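PDB 4LUA: N-acetyltransferase from Staphylococcus aureus subsp. aureus, which probably transfers an acetyl group from acetyl-coenzyme A to an amine of its substrate, as GNAT-family acetyltransferases do. Local coordinates for residues Gln31-Gln37 with Ile150-Phe155; Ile107-Arg111 with Phe161-Ile165. All coordinates share one frame; numbering follows the deposited sequence.

Overall arrangement
The two contacts lie at the two ends of strand 153-163. This is the middle strand of the antiparallel sheet formed with 117-123 and 139-150. Contact 1 joins the hairpin turn at its start to the loop between helices 15-25 and 41-48. Contact 2 joins its far end to helix 96-112. Their centres are 28 Å apart, on opposite sides of the chain's centre, and their nearest atoms are about 15 Å apart. Along the chain the segments alternate: 31-37, 107-111, 150-155, 161-165. One C-terminal strand is therefore tied to both an early loop and helix 96-112 of the GNAT domain.

Contact 1 of 2, residues Gln31-Gln37 with Ile150-Phe155; sequences QDSHYSQ and IGNTYF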
loop_
_atom_site.group_PDB
_atom_site.type_symbol
_atom_site.label_atom_id
_atom_site.label_comp_id
_atom_site.label_asym_id
_atom_site.label_seq_id
_atom_site.Cartn_x
_atom_site.Cartn_y
_atom_site.Cartn_z
ATOM N N GLN A 31 -0.015 -8.886 1.685
ATOM C CA GLN A 31 0.668 -10.102 1.250
ATOM C C GLN A 31 0.677 -11.138 2.368
ATOM O O GLN A 31 -0.267 -11.191 3.170
ATOM C CB GLN A 31 2.067 -9.783 0.732
ATOM C CG GLN A 31 1.947 -8.811 -0.426
ATOM C CD GLN A 31 3.270 -8.345 -1.019
ATOM O OE1 GLN A 31 4.393 -8.626 -0.528
ATOM N NE2 GLN A 31 3.128 -7.568 -2.108
ATOM N N ASP A 32 1.672 -12.018 2.419
ATOM C CA ASP A 32 1.596 -13.109 3.376
ATOM C C ASP A 32 2.453 -12.842 4.619
ATOM O O ASP A 32 3.434 -12.100 4.585
ATOM C CB ASP A 32 2.075 -14.389 2.652
ATOM C CG ASP A 32 2.084 -15.615 3.544
ATOM O OD1 ASP A 32 0.965 -16.152 3.788
ATOM O OD2 ASP A 32 3.190 -16.102 3.971
ATOM N N SER A 33 2.065 -13.459 5.727
ATOM C CA SER A 33 2.756 -13.296 7.005
ATOM C C SER A 33 4.196 -13.757 6.997
ATOM O O SER A 33 5.040 -13.246 7.761
ATOM C CB SER A 33 1.950 -14.052 8.088
ATOM O OG SER A 33 1.980 -15.444 7.917
ATOM N N HIS A 34 4.493 -14.723 6.145
ATOM C CA HIS A 34 5.889 -15.121 5.997
ATOM C C HIS A 34 6.496 -14.668 4.663
ATOM O O HIS A 34 7.684 -14.297 4.618
ATOM C CB HIS A 34 6.025 -16.611 6.109
ATOM C CG HIS A 34 7.448 -17.066 5.992
ATOM N ND1 HIS A 34 7.889 -17.814 4.930
ATOM C CD2 HIS A 34 8.534 -16.846 6.776
ATOM C CE1 HIS A 34 9.181 -18.065 5.068
ATOM N NE2 HIS A 34 9.603 -17.477 6.175
ATOM N N TYR A 35 5.704 -14.724 3.589
ATOM C CA TYR A 35 6.211 -14.305 2.272
ATOM C C TYR A 35 5.696 -12.910 1.914
ATOM O O TYR A 35 4.520 -12.731 1.668
ATOM C CB TYR A 35 5.797 -15.283 1.194
ATOM C CG TYR A 35 6.355 -16.676 1.406
ATOM C CD1 TYR A 35 7.691 -16.971 1.120
ATOM C CD2 TYR A 35 5.531 -17.714 1.877
ATOM C CE1 TYR A 35 8.177 -18.249 1.283
ATOM C CE2 TYR A 35 6.025 -18.994 2.034
ATOM C CZ TYR A 35 7.331 -19.244 1.750
ATOM O OH TYR A 35 7.840 -20.516 1.907
ATOM N N SER A 36 6.599 -11.926 1.925
ATOM C CA SER A 36 6.305 -10.546 1.475
ATOM C C SER A 36 7.490 -10.076 0.665
ATOM O O SER A 36 8.633 -10.486 0.891
ATOM C CB SER A 36 6.064 -9.533 2.633
ATOM O OG SER A 36 4.777 -9.715 3.158
ATOM N N GLN A 37 7.220 -9.192 -0.295
ATOM C CA GLN A 37 8.285 -8.838 -1.214
ATOM C C GLN A 37 9.271 -7.938 -0.480
ATOM O O GLN A 37 8.889 -7.086 0.361
ATOM C CB GLN A 37 7.746 -8.180 -2.496
ATOM C CG GLN A 37 7.215 -6.761 -2.311
ATOM C CD GLN A 37 6.013 -6.459 -3.230
ATOM O OE1 GLN A 37 5.135 -5.652 -2.881
ATOM N NE2 GLN A 37 5.974 -7.108 -4.405
ATOM N N ILE A 150 6.696 -13.961 -5.072
ATOM C CA ILE A 150 7.437 -13.433 -3.930
ATOM C C ILE A 150 8.583 -14.360 -3.677
ATOM O O ILE A 150 8.406 -15.477 -3.188
ATOM C CB ILE A 150 6.514 -13.301 -2.696
ATOM C CG1 ILE A 150 5.372 -12.322 -3.013
ATOM C CG2 ILE A 150 7.312 -12.861 -1.453
ATOM C CD1 ILE A 150 4.151 -12.356 -2.006
ATOM N N GLY A 151 9.782 -13.908 -4.049
ATOM C CA GLY A 151 10.957 -14.746 -4.003
ATOM C C GLY A 151 10.768 -15.776 -5.083
ATOM O O GLY A 151 10.623 -15.409 -6.246
ATOM N N ASN A 152 10.718 -17.052 -4.695
ATOM C CA ASN A 152 10.431 -18.111 -5.635
ATOM C C ASN A 152 9.038 -18.725 -5.398
ATOM O O ASN A 152 8.808 -19.888 -5.712
ATOM C CB ASN A 152 11.495 -19.211 -5.536
ATOM C CG ASN A 152 11.467 -20.145 -6.730
ATOM O OD1 ASN A 152 10.936 -19.782 -7.796
ATOM N ND2 ASN A 152 11.996 -21.363 -6.560
ATOM N N THR A 153 8.124 -17.973 -4.812
ATOM C CA THR A 153 6.837 -18.522 -4.403
ATOM C C THR A 153 5.712 -17.668 -5.019
ATOM O O THR A 153 5.584 -16.452 -4.703
ATOM C CB THR A 153 6.702 -18.477 -2.839
ATOM O OG1 THR A 153 7.771 -19.238 -2.219
ATOM C CG2 THR A 153 5.314 -19.034 -2.398
ATOM N N TYR A 154 4.908 -18.281 -5.893
ATOM C CA TYR A 154 3.749 -17.582 -6.468
ATOM C C TYR A 154 2.566 -17.545 -5.526
ATOM O O TYR A 154 2.312 -18.522 -4.768
ATOM C CB TYR A 154 3.248 -18.306 -7.725
ATOM C CG TYR A 154 4.083 -18.098 -8.962
ATOM C CD1 TYR A 154 4.968 -19.086 -9.398
ATOM C CD2 TYR A 154 3.978 -16.922 -9.703
ATOM C CE1 TYR A 154 5.733 -18.902 -10.520
ATOM C CE2 TYR A 154 4.755 -16.739 -10.842
ATOM C CZ TYR A 154 5.627 -17.725 -11.235
ATOM O OH TYR A 154 6.401 -17.547 -12.364
ATOM N N PHE A 155 1.797 -16.455 -5.641
ATOM C CA PHE A 155 0.511 -16.352 -4.942
ATOM C C PHE A 155 -0.588 -15.926 -5.882
ATOM O O PHE A 155 -0.383 -15.075 -6.788
ATOM C CB PHE A 155 0.581 -15.349 -3.782
ATOM C CG PHE A 155 1.446 -15.825 -2.625
ATOM C CD1 PHE A 155 2.810 -15.652 -2.653
ATOM C CD2 PHE A 155 0.878 -16.444 -1.525
ATOM C CE1 PHE A 155 3.619 -16.109 -1.585
ATOM C CE2 PHE A 155 1.667 -16.876 -0.466
ATOM C CZ PHE A 155 3.034 -16.697 -0.502
#
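Loop 31-37 packs against the type II' turn Ile150-Thr153 and the start of the next strand, with the nearest CA pair, Gln37 and Ile150, 5.4 Å apart. Ile150 contributes the most buried area. Ile150 CG2, anti to the backbone N, meets the loop backbone at Ser36 C (3.5 Å). The other branch carries CD1 to Tyr35 O and to Gln31 OE1.

Tyr35 faces three hairpin residues. Tyr35 CB touches Ile150 CG2 and sits 3.5 Å from Phe155 CZ. The Tyr35 and Phe155 rings meet obliquely, with planes at 54° and centroids 5.8 Å apart. Thr153 OG1 lies over a face of the Tyr35 ring, 3.7 Å from Tyr35 CE1. Asp32 adds its CB against Phe155 CE2.

The loop holds its own shape. Asp32 OD2 accepts from His34 N and Tyr35 N, an Asx turn extended to an Asx motif. Tyr35 N donates to the anti lone pair of Asp32 OD2, N to O 2.9 Å, while His34 N approaches from above the carboxylate plane. Gln31, extended beyond CG, reaches across to the other end of the loop, where Gln31 OE1 accepts from Gln37 N at 2.9 Å. This helps to fix the amide beside Ile150.

This hairpin links strands 139-150 and 153-163. Gln31, Gln37 and Phe155 also touch Ile148 on the first of these strands. The loop, which runs from helix 15-25 to helix 41-48, is further tied by Ser36 OG to Glu28 N and by Gln31 O to Asn126, just before helix 127-135.

Contact 2 of 2, residues Ile107-Arg111 with Phe161-Ile165; sequences INYAR and FYDLI
Leu164, Tyr162 and Ile107 bury the most surface where helix 96-112 packs on the end of strand 153-163, a helix-on-sheet contact within the GNAT fold. Leu164 follows the last strand residue and is buried. Its two methyls divide the work. Leu164 CD1 meets Ala110 CB at 3.7 Å. Leu164 CD2 lies 3.8 Å from Ile107 O, beside Arg111 CB and over one face of the Arg111 guanidinium. With CG beside its own backbone N (chi1 -69°), the Leu164 side chain extends to the helix although its first bond does not aim there.

Tyr162 points its ring at the same helix, at about a right angle to Ile107. Ile107 CG2 makes a CH-pi contact over one face, 4.0 Å from the Tyr162 ring centroid and offset toward the CE1-CZ side. Ile107 CD1 adds a touch at CE2, so both branches rest on the ring. Phe138 meets the Tyr162 ring edge-to-face.

Leu118 of strand 117-123 touches both Ile107 and Leu164. Tyr115, in the loop after the helix, touches Ala110 and Leu164. Arg111, the exposed member of the contact, adds its CB and guanidinium. Its chain bends at chi3 (-66°), and NH1 makes a weak hydrogen bond to Asn108 OD1. The guanidinium plane stands 72° from the Tyr162 ring, with Arg111 NH2 3.4 Å from Tyr162 OH, which lies at the edge of that group.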
loop_
_atom_site.group_PDB
_atom_site.type_symbol
_atom_site.label_atom_id
_atom_site.label_comp_id
_atom_site.label_asym_id
_atom_site.label_seq_id
_atom_site.Cartn_x
_atom_site.Cartn_y
_atom_site.Cartn_z
ATOM N N ILE A 107 -7.721 7.527 -0.599
ATOM C CA ILE A 107 -8.962 7.708 -1.355
ATOM C C ILE A 107 -9.228 9.187 -1.579
ATOM O O ILE A 107 -9.533 9.637 -2.731
ATOM C CB ILE A 107 -10.165 7.094 -0.620
ATOM C CG1 ILE A 107 -10.058 5.568 -0.615
ATOM C CG2 ILE A 107 -11.469 7.486 -1.304
ATOM C CD1 ILE A 107 -10.948 4.859 0.495
ATOM N N ASN A 108 -9.113 10.013 -0.508
ATOM C CA ASN A 108 -9.347 11.452 -0.768
ATOM C C ASN A 108 -8.297 12.139 -1.641
ATOM O O ASN A 108 -8.610 13.006 -2.427
ATOM C CB ASN A 108 -9.471 12.230 0.577
ATOM C CG ASN A 108 -10.759 11.931 1.280
ATOM O OD1 ASN A 108 -11.833 12.160 0.722
ATOM N ND2 ASN A 108 -10.680 11.385 2.503
ATOM N N TYR A 109 -7.026 11.771 -1.458
ATOM C CA TYR A 109 -5.971 12.304 -2.298
ATOM C C TYR A 109 -6.280 12.006 -3.757
ATOM O O TYR A 109 -6.177 12.866 -4.655
ATOM C CB TYR A 109 -4.626 11.707 -1.848
ATOM C CG TYR A 109 -3.503 12.112 -2.760
ATOM C CD1 TYR A 109 -2.728 13.229 -2.460
ATOM C CD2 TYR A 109 -3.237 11.360 -3.909
ATOM C CE1 TYR A 109 -1.720 13.638 -3.338
ATOM C CE2 TYR A 109 -2.250 11.739 -4.795
ATOM C CZ TYR A 109 -1.491 12.878 -4.499
ATOM O OH TYR A 109 -0.467 13.298 -5.344
ATOM N N ALA A 110 -6.645 10.768 -4.019
ATOM C CA ALA A 110 -6.938 10.354 -5.386
ATOM C C ALA A 110 -8.140 11.097 -5.961
ATOM O O ALA A 110 -8.120 11.566 -7.132
ATOM C CB ALA A 110 -7.191 8.866 -5.392
ATOM N N ARG A 111 -9.200 11.215 -5.169
ATOM C CA ARG A 111 -10.378 11.945 -5.638
ATOM C C ARG A 111 -10.007 13.392 -5.964
ATOM O O ARG A 111 -10.412 13.934 -6.990
ATOM C CB ARG A 111 -11.488 11.887 -4.625
ATOM C CG ARG A 111 -12.780 12.432 -5.236
ATOM C CD ARG A 111 -13.880 12.506 -4.205
ATOM N NE ARG A 111 -14.280 11.179 -3.740
ATOM C CZ ARG A 111 -13.930 10.683 -2.553
ATOM N NH1 ARG A 111 -13.141 11.406 -1.749
ATOM N NH2 ARG A 111 -14.334 9.463 -2.188
ATOM N N PHE A 161 -11.359 -2.767 -6.229
ATOM C CA PHE A 161 -11.281 -1.408 -6.746
ATOM C C PHE A 161 -12.155 -0.491 -5.914
ATOM O O PHE A 161 -13.154 -0.921 -5.301
ATOM C CB PHE A 161 -11.738 -1.346 -8.221
ATOM C CG PHE A 161 -13.223 -1.544 -8.406
ATOM C CD1 PHE A 161 -14.121 -0.471 -8.352
ATOM C CD2 PHE A 161 -13.713 -2.832 -8.615
ATOM C CE1 PHE A 161 -15.522 -0.682 -8.514
ATOM C CE2 PHE A 161 -15.108 -3.056 -8.792
ATOM C CZ PHE A 161 -15.997 -1.981 -8.741
ATOM N N TYR A 162 -11.833 0.816 -5.975
ATOM C CA TYR A 162 -12.712 1.831 -5.392
ATOM C C TYR A 162 -13.097 2.771 -6.516
ATOM O O TYR A 162 -12.221 3.345 -7.208
ATOM C CB TYR A 162 -11.940 2.605 -4.280
ATOM C CG TYR A 162 -12.818 3.575 -3.535
ATOM C CD1 TYR A 162 -13.134 4.793 -4.076
ATOM C CD2 TYR A 162 -13.279 3.262 -2.249
ATOM C CE1 TYR A 162 -13.960 5.672 -3.393
ATOM C CE2 TYR A 162 -14.102 4.136 -1.558
ATOM C CZ TYR A 162 -14.435 5.333 -2.142
ATOM O OH TYR A 162 -15.261 6.263 -1.497
ATOM N N ASP A 163 -14.408 2.966 -6.613
ATOM C CA ASP A 163 -15.043 3.741 -7.659
ATOM C C ASP A 163 -14.932 5.204 -7.325
ATOM O O ASP A 163 -15.742 5.700 -6.507
ATOM C CB ASP A 163 -16.519 3.331 -7.765
ATOM C CG ASP A 163 -17.251 4.083 -8.847
ATOM O OD1 ASP A 163 -18.405 3.688 -9.125
ATOM O OD2 ASP A 163 -16.699 5.058 -9.421
ATOM N N LEU A 164 -14.025 5.938 -7.992
ATOM C CA LEU A 164 -13.860 7.385 -7.695
ATOM C C LEU A 164 -14.689 8.288 -8.541
ATOM O O LEU A 164 -14.717 9.500 -8.298
ATOM C CB LEU A 164 -12.403 7.827 -7.845
ATOM C CG LEU A 164 -11.411 7.295 -6.825
ATOM C CD1 LEU A 164 -9.958 7.460 -7.313
ATOM C CD2 LEU A 164 -11.632 8.025 -5.483
ATOM N N ILE A 165 -15.326 7.706 -9.545
ATOM C CA ILE A 165 -16.179 8.452 -10.452
ATOM C C ILE A 165 -17.480 8.816 -9.735
ATOM O O ILE A 165 -17.994 9.957 -9.849
ATOM C CB ILE A 165 -16.412 7.604 -11.714
ATOM C CG1 ILE A 165 -15.176 7.728 -12.629
ATOM C CG2 ILE A 165 -17.718 8.004 -12.435
ATOM C CD1 ILE A 165 -14.796 6.488 -13.376
#